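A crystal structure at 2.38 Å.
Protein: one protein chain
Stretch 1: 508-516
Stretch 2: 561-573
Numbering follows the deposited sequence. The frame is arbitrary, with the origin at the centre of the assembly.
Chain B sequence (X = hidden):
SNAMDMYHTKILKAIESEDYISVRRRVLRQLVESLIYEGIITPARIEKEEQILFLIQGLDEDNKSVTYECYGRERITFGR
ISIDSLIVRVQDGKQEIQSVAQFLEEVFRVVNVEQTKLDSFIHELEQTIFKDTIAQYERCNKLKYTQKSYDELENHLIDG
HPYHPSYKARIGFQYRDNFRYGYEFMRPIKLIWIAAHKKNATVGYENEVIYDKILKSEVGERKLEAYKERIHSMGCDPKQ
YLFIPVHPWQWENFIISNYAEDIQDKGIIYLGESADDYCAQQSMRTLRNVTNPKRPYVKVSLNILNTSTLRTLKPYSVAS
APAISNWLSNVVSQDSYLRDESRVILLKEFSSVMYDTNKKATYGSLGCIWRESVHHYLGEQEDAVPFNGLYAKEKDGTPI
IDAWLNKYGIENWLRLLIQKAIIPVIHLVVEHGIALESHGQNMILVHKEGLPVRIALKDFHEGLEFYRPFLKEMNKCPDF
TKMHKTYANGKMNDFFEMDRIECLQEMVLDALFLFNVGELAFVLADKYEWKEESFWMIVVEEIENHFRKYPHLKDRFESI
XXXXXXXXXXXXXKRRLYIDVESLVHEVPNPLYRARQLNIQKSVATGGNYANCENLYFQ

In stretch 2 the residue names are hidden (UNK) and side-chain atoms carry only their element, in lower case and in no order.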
# COMPACT_ATOMS: atom_id res chain seq x y z
N VAL B 508 31.56 -14.76 8.50
CA VAL B 508 31.71 -15.48 9.75
C VAL B 508 31.43 -14.60 11.02
O VAL B 508 30.62 -14.97 11.89
CB VAL B 508 33.07 -16.19 9.82
CG1 VAL B 508 33.29 -16.76 11.22
CG2 VAL B 508 33.15 -17.32 8.74
N LEU B 509 32.11 -13.46 11.12
CA LEU B 509 32.02 -12.63 12.30
C LEU B 509 30.63 -12.03 12.41
O LEU B 509 30.00 -12.11 13.48
CB LEU B 509 33.08 -11.50 12.30
CG LEU B 509 34.51 -12.02 12.33
CD1 LEU B 509 35.48 -10.83 12.46
CD2 LEU B 509 34.72 -13.06 13.45
N ASP B 510 30.16 -11.45 11.31
CA ASP B 510 28.91 -10.70 11.25
C ASP B 510 27.67 -11.58 11.16
O ASP B 510 26.72 -11.41 11.89
CB ASP B 510 28.96 -9.77 10.03
CG ASP B 510 28.22 -8.48 10.24
OD1 ASP B 510 28.23 -7.96 11.37
OD2 ASP B 510 27.64 -7.95 9.27
N ALA B 511 27.66 -12.55 10.27
CA ALA B 511 26.44 -13.29 10.09
C ALA B 511 26.34 -14.45 11.10
O ALA B 511 25.40 -14.51 11.90
CB ALA B 511 26.27 -13.75 8.67
N LEU B 512 27.29 -15.37 11.04
CA LEU B 512 27.29 -16.50 11.97
C LEU B 512 27.29 -16.09 13.46
O LEU B 512 26.51 -16.64 14.25
CB LEU B 512 28.46 -17.44 11.70
CG LEU B 512 28.50 -18.73 12.52
CD1 LEU B 512 27.27 -19.66 12.27
CD2 LEU B 512 29.82 -19.48 12.24
N PHE B 513 28.14 -15.14 13.83
CA PHE B 513 28.43 -14.84 15.24
C PHE B 513 27.64 -13.66 15.77
O PHE B 513 26.73 -13.85 16.54
CB PHE B 513 29.93 -14.65 15.49
CG PHE B 513 30.71 -15.94 15.48
CD1 PHE B 513 30.13 -17.11 15.95
CD2 PHE B 513 31.99 -16.00 14.99
CE1 PHE B 513 30.83 -18.30 15.95
CE2 PHE B 513 32.68 -17.18 14.97
CZ PHE B 513 32.10 -18.35 15.45
N LEU B 514 27.97 -12.47 15.31
CA LEU B 514 27.33 -11.26 15.78
C LEU B 514 25.79 -11.32 15.76
O LEU B 514 25.17 -11.07 16.77
CB LEU B 514 27.88 -10.03 15.03
CG LEU B 514 27.54 -8.64 15.56
CD1 LEU B 514 28.46 -7.56 14.98
CD2 LEU B 514 26.11 -8.29 15.24
N PHE B 515 25.18 -11.64 14.63
CA PHE B 515 23.70 -11.62 14.55
C PHE B 515 23.02 -12.94 14.90
O PHE B 515 21.80 -13.01 14.88
CB PHE B 515 23.18 -11.18 13.17
CG PHE B 515 23.48 -9.75 12.85
CD1 PHE B 515 22.97 -8.72 13.64
CD2 PHE B 515 24.29 -9.41 11.76
CE1 PHE B 515 23.26 -7.39 13.36
CE2 PHE B 515 24.59 -8.08 11.45
CZ PHE B 515 24.08 -7.06 12.25
N ASN B 516 23.78 -13.99 15.14
CA ASN B 516 23.16 -15.27 15.38
C ASN B 516 23.67 -16.00 16.65
O ASN B 516 23.01 -15.95 17.67
CB ASN B 516 23.38 -16.08 14.11
CG ASN B 516 22.89 -17.48 14.21
OD1 ASN B 516 22.03 -17.79 15.02
ND2 ASN B 516 23.44 -18.35 13.36
N UNK B 561 41.68 -14.04 9.19
CA UNK B 561 41.69 -13.14 10.34
C UNK B 561 40.41 -13.15 11.21
O UNK B 561 39.83 -12.10 11.46
o UNK B 561 44.25 -9.36 9.45
n UNK B 561 44.70 -10.92 11.02
c UNK B 561 44.12 -10.51 9.89
c UNK B 561 41.95 -11.72 9.85
c UNK B 561 43.27 -11.52 9.16
N UNK B 562 39.99 -14.31 11.68
CA UNK B 562 38.83 -14.39 12.54
C UNK B 562 39.11 -13.84 13.92
O UNK B 562 38.18 -13.60 14.70
c UNK B 562 37.98 -16.47 11.36
c UNK B 562 36.97 -15.58 10.69
c UNK B 562 37.40 -17.82 11.67
c UNK B 562 38.40 -15.84 12.67
N UNK B 563 40.40 -13.72 14.25
CA UNK B 563 40.85 -13.20 15.55
C UNK B 563 41.18 -11.71 15.51
O UNK B 563 41.79 -11.19 16.46
c UNK B 563 42.80 -16.40 16.21
c UNK B 563 41.76 -15.48 16.23
c UNK B 563 42.56 -17.75 16.34
c UNK B 563 42.03 -14.00 16.11
c UNK B 563 40.21 -17.31 16.51
c UNK B 563 41.26 -18.20 16.49
o UNK B 563 41.01 -19.55 16.61
c UNK B 563 40.47 -15.95 16.39
N UNK B 564 40.90 -11.05 14.39
CA UNK B 564 41.20 -9.61 14.33
C UNK B 564 40.51 -8.87 15.48
O UNK B 564 39.40 -9.25 15.91
c UNK B 564 39.30 -8.79 12.90
o UNK B 564 41.44 -7.69 12.85
c UNK B 564 40.81 -8.97 12.98
N UNK B 565 41.17 -7.85 16.01
CA UNK B 565 40.70 -7.08 17.17
C UNK B 565 39.37 -6.40 16.90
O UNK B 565 38.47 -6.44 17.74
c UNK B 565 43.04 -6.67 16.78
c UNK B 565 41.79 -6.03 17.37
c UNK B 565 42.54 -7.47 15.60
N UNK B 566 39.24 -5.78 15.73
CA UNK B 566 38.03 -5.07 15.37
C UNK B 566 37.70 -5.40 13.93
O UNK B 566 38.58 -5.79 13.15
c UNK B 566 38.75 -3.14 16.90
o UNK B 566 39.14 -3.09 14.54
c UNK B 566 38.20 -3.54 15.51
N UNK B 567 36.42 -5.30 13.57
CA UNK B 567 36.02 -5.41 12.18
C UNK B 567 34.76 -4.60 11.93
O UNK B 567 34.16 -4.07 12.86
c UNK B 567 34.28 -7.77 13.55
c UNK B 567 35.78 -6.86 11.78
c UNK B 567 33.06 -8.25 13.98
c UNK B 567 32.16 -7.93 11.80
c UNK B 567 34.46 -7.38 12.24
c UNK B 567 33.39 -7.46 11.37
c UNK B 567 32.00 -8.32 13.10
N UNK B 568 34.35 -4.56 10.66
CA UNK B 568 33.25 -3.72 10.20
C UNK B 568 31.99 -4.54 10.02
O UNK B 568 31.91 -5.37 9.14
c UNK B 568 33.61 -2.99 8.89
c UNK B 568 34.46 -1.75 9.11
c UNK B 568 35.06 0.17 10.48
c UNK B 568 35.44 -1.37 8.19
c UNK B 568 34.29 -0.97 10.24
c UNK B 568 36.02 0.55 9.57
c UNK B 568 36.22 -0.21 8.41
o UNK B 568 36.76 1.69 9.84
N UNK B 569 31.02 -4.29 10.90
CA UNK B 569 29.70 -4.90 10.85
C UNK B 569 28.66 -4.00 10.12
O UNK B 569 28.68 -2.78 10.24
c UNK B 569 29.24 -5.15 12.24
N UNK B 570 27.74 -4.63 9.40
CA UNK B 570 26.65 -3.96 8.73
C UNK B 570 25.85 -3.12 9.69
O UNK B 570 25.54 -3.58 10.77
o UNK B 570 27.47 -4.97 5.06
c UNK B 570 26.20 -5.74 6.93
c UNK B 570 26.43 -4.82 5.74
c UNK B 570 25.69 -5.01 8.15
o UNK B 570 25.57 -3.94 5.50
N UNK B 571 25.46 -1.93 9.27
CA UNK B 571 24.50 -1.19 10.06
C UNK B 571 23.14 -1.37 9.40
O UNK B 571 22.79 -0.65 8.47
o UNK B 571 26.66 2.60 9.06
c UNK B 571 24.84 0.30 9.96
c UNK B 571 26.51 2.15 10.20
c UNK B 571 26.22 0.69 10.44
n UNK B 571 26.58 2.93 11.29
N UNK B 572 22.32 -2.22 9.99
CA UNK B 572 21.05 -2.61 9.36
C UNK B 572 19.94 -1.59 9.55
O UNK B 572 19.17 -1.31 8.65
c UNK B 572 21.62 -5.11 9.73
c UNK B 572 21.66 -5.58 8.29
c UNK B 572 20.61 -3.96 9.91
c UNK B 572 21.29 -6.25 10.66
N UNK B 573 19.86 -1.04 10.75
CA UNK B 573 18.89 -0.00 11.03
C UNK B 573 19.23 1.28 10.27
O UNK B 573 18.36 1.90 9.70
c UNK B 573 17.84 1.33 12.88
o UNK B 573 18.38 -1.00 13.19
c UNK B 573 18.81 0.23 12.55

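Position 561 carries three side-chain carbons in line, the third bearing one oxygen and one nitrogen, an amide that leads away from the helix of stretch 1. This is Gln561, whose positive phi marks the departure from a preceding helix. It opens a type I turn that closes at position 564.

At 562 four carbons fork at the second, and one terminal carbon lies 3.9 Å from Val508 CG1. Four carbons with this branching make Leu562. Its CD2 is the atom that meets Val508 CG1, and its carbonyl O lies 3.7 Å from Leu509 CD2, so both the side chain and the backbone of the turn pack on Val508 and Leu509, at the beginning of stretch 1.

Position 563 has one carbon followed by a six-carbon ring bearing an oxygen. It touches nothing on stretch 1, and the hydroxyl is bonded elsewhere in the structure; the residue is Tyr563.

At 564 a single carbon carries one oxygen and one carbon, the latter 4.4 Å from Leu509 CD1. That pattern is Thr564, whose backbone N bonds to Gln561 O across the turn at 3.3 Å.

Three carbons at 565 close a ring onto the backbone nitrogen, which defines Pro565; it is out of reach of the helix.

Position 566 again has one carbon carrying an oxygen and a carbon, and its CA-to-CB bond points away from stretch 1. This is Thr566, the first residue of the strand. Its carbonyl O accepts a weak hydrogen bond from Thr564 OG1 at 3.4 Å.

At 567 one carbon, its CA-to-CB bond pointing toward the helix, leads to an unsubstituted six-carbon ring, with Leu509 CB over one face. The residue is Phe567. Its CZ lies 3.5 Å from Leu509 CB, and that CB sits 3.7 Å from the centroid of the Phe567 ring and 20° off the normal, a CH-pi contact; CZ is also 4.1 Å from Leu514 CD1, while Asp510 OD1 approaches the ring edge.

Position 568 has one carbon and then a six-carbon ring bearing one oxygen; its CA-to-CB bond points away and nothing on stretch 1 is touched: Tyr568, an exposed residue. At 569 there is just one carbon, CB, 3.1 Å from Asp510 OD1 and 3.7 Å from Leu514 CD1, which identifies Ala569.

Three carbons ending in two oxygens at 570, the second carbon 3.5 Å from Asp510 OD2, indicate Glu570. Its carboxylate leads away, but its backbone N gives a weak, nearly straight hydrogen bond to Asp510 OD2 at 3.3 Å.

At 571 three carbons, the third carrying one oxygen and one nitrogen, leave on a CA-to-CB bond that points away from the helix; this is Gln571. At 572, four carbons forked at the second reach the Phe515 ring, making Leu572, whose CD1 lies over one face, 3.3 Å from Phe515 CZ. One carbon with an oxygen and a carbon at 573, beyond reach of the helix, is Thr573.

The contact is thus chiefly apolar. The strand crosses the helix at 71°, and alternation along it sends Phe567 and Ala569 toward the helix and Thr566 and Tyr568 away. One weak hydrogen bond ties Asp510 OD2 to the strand backbone, while Asp510 OD1 is buried without a polar partner.

Stretch 2 561-573: QLYTPTFYAEQLT
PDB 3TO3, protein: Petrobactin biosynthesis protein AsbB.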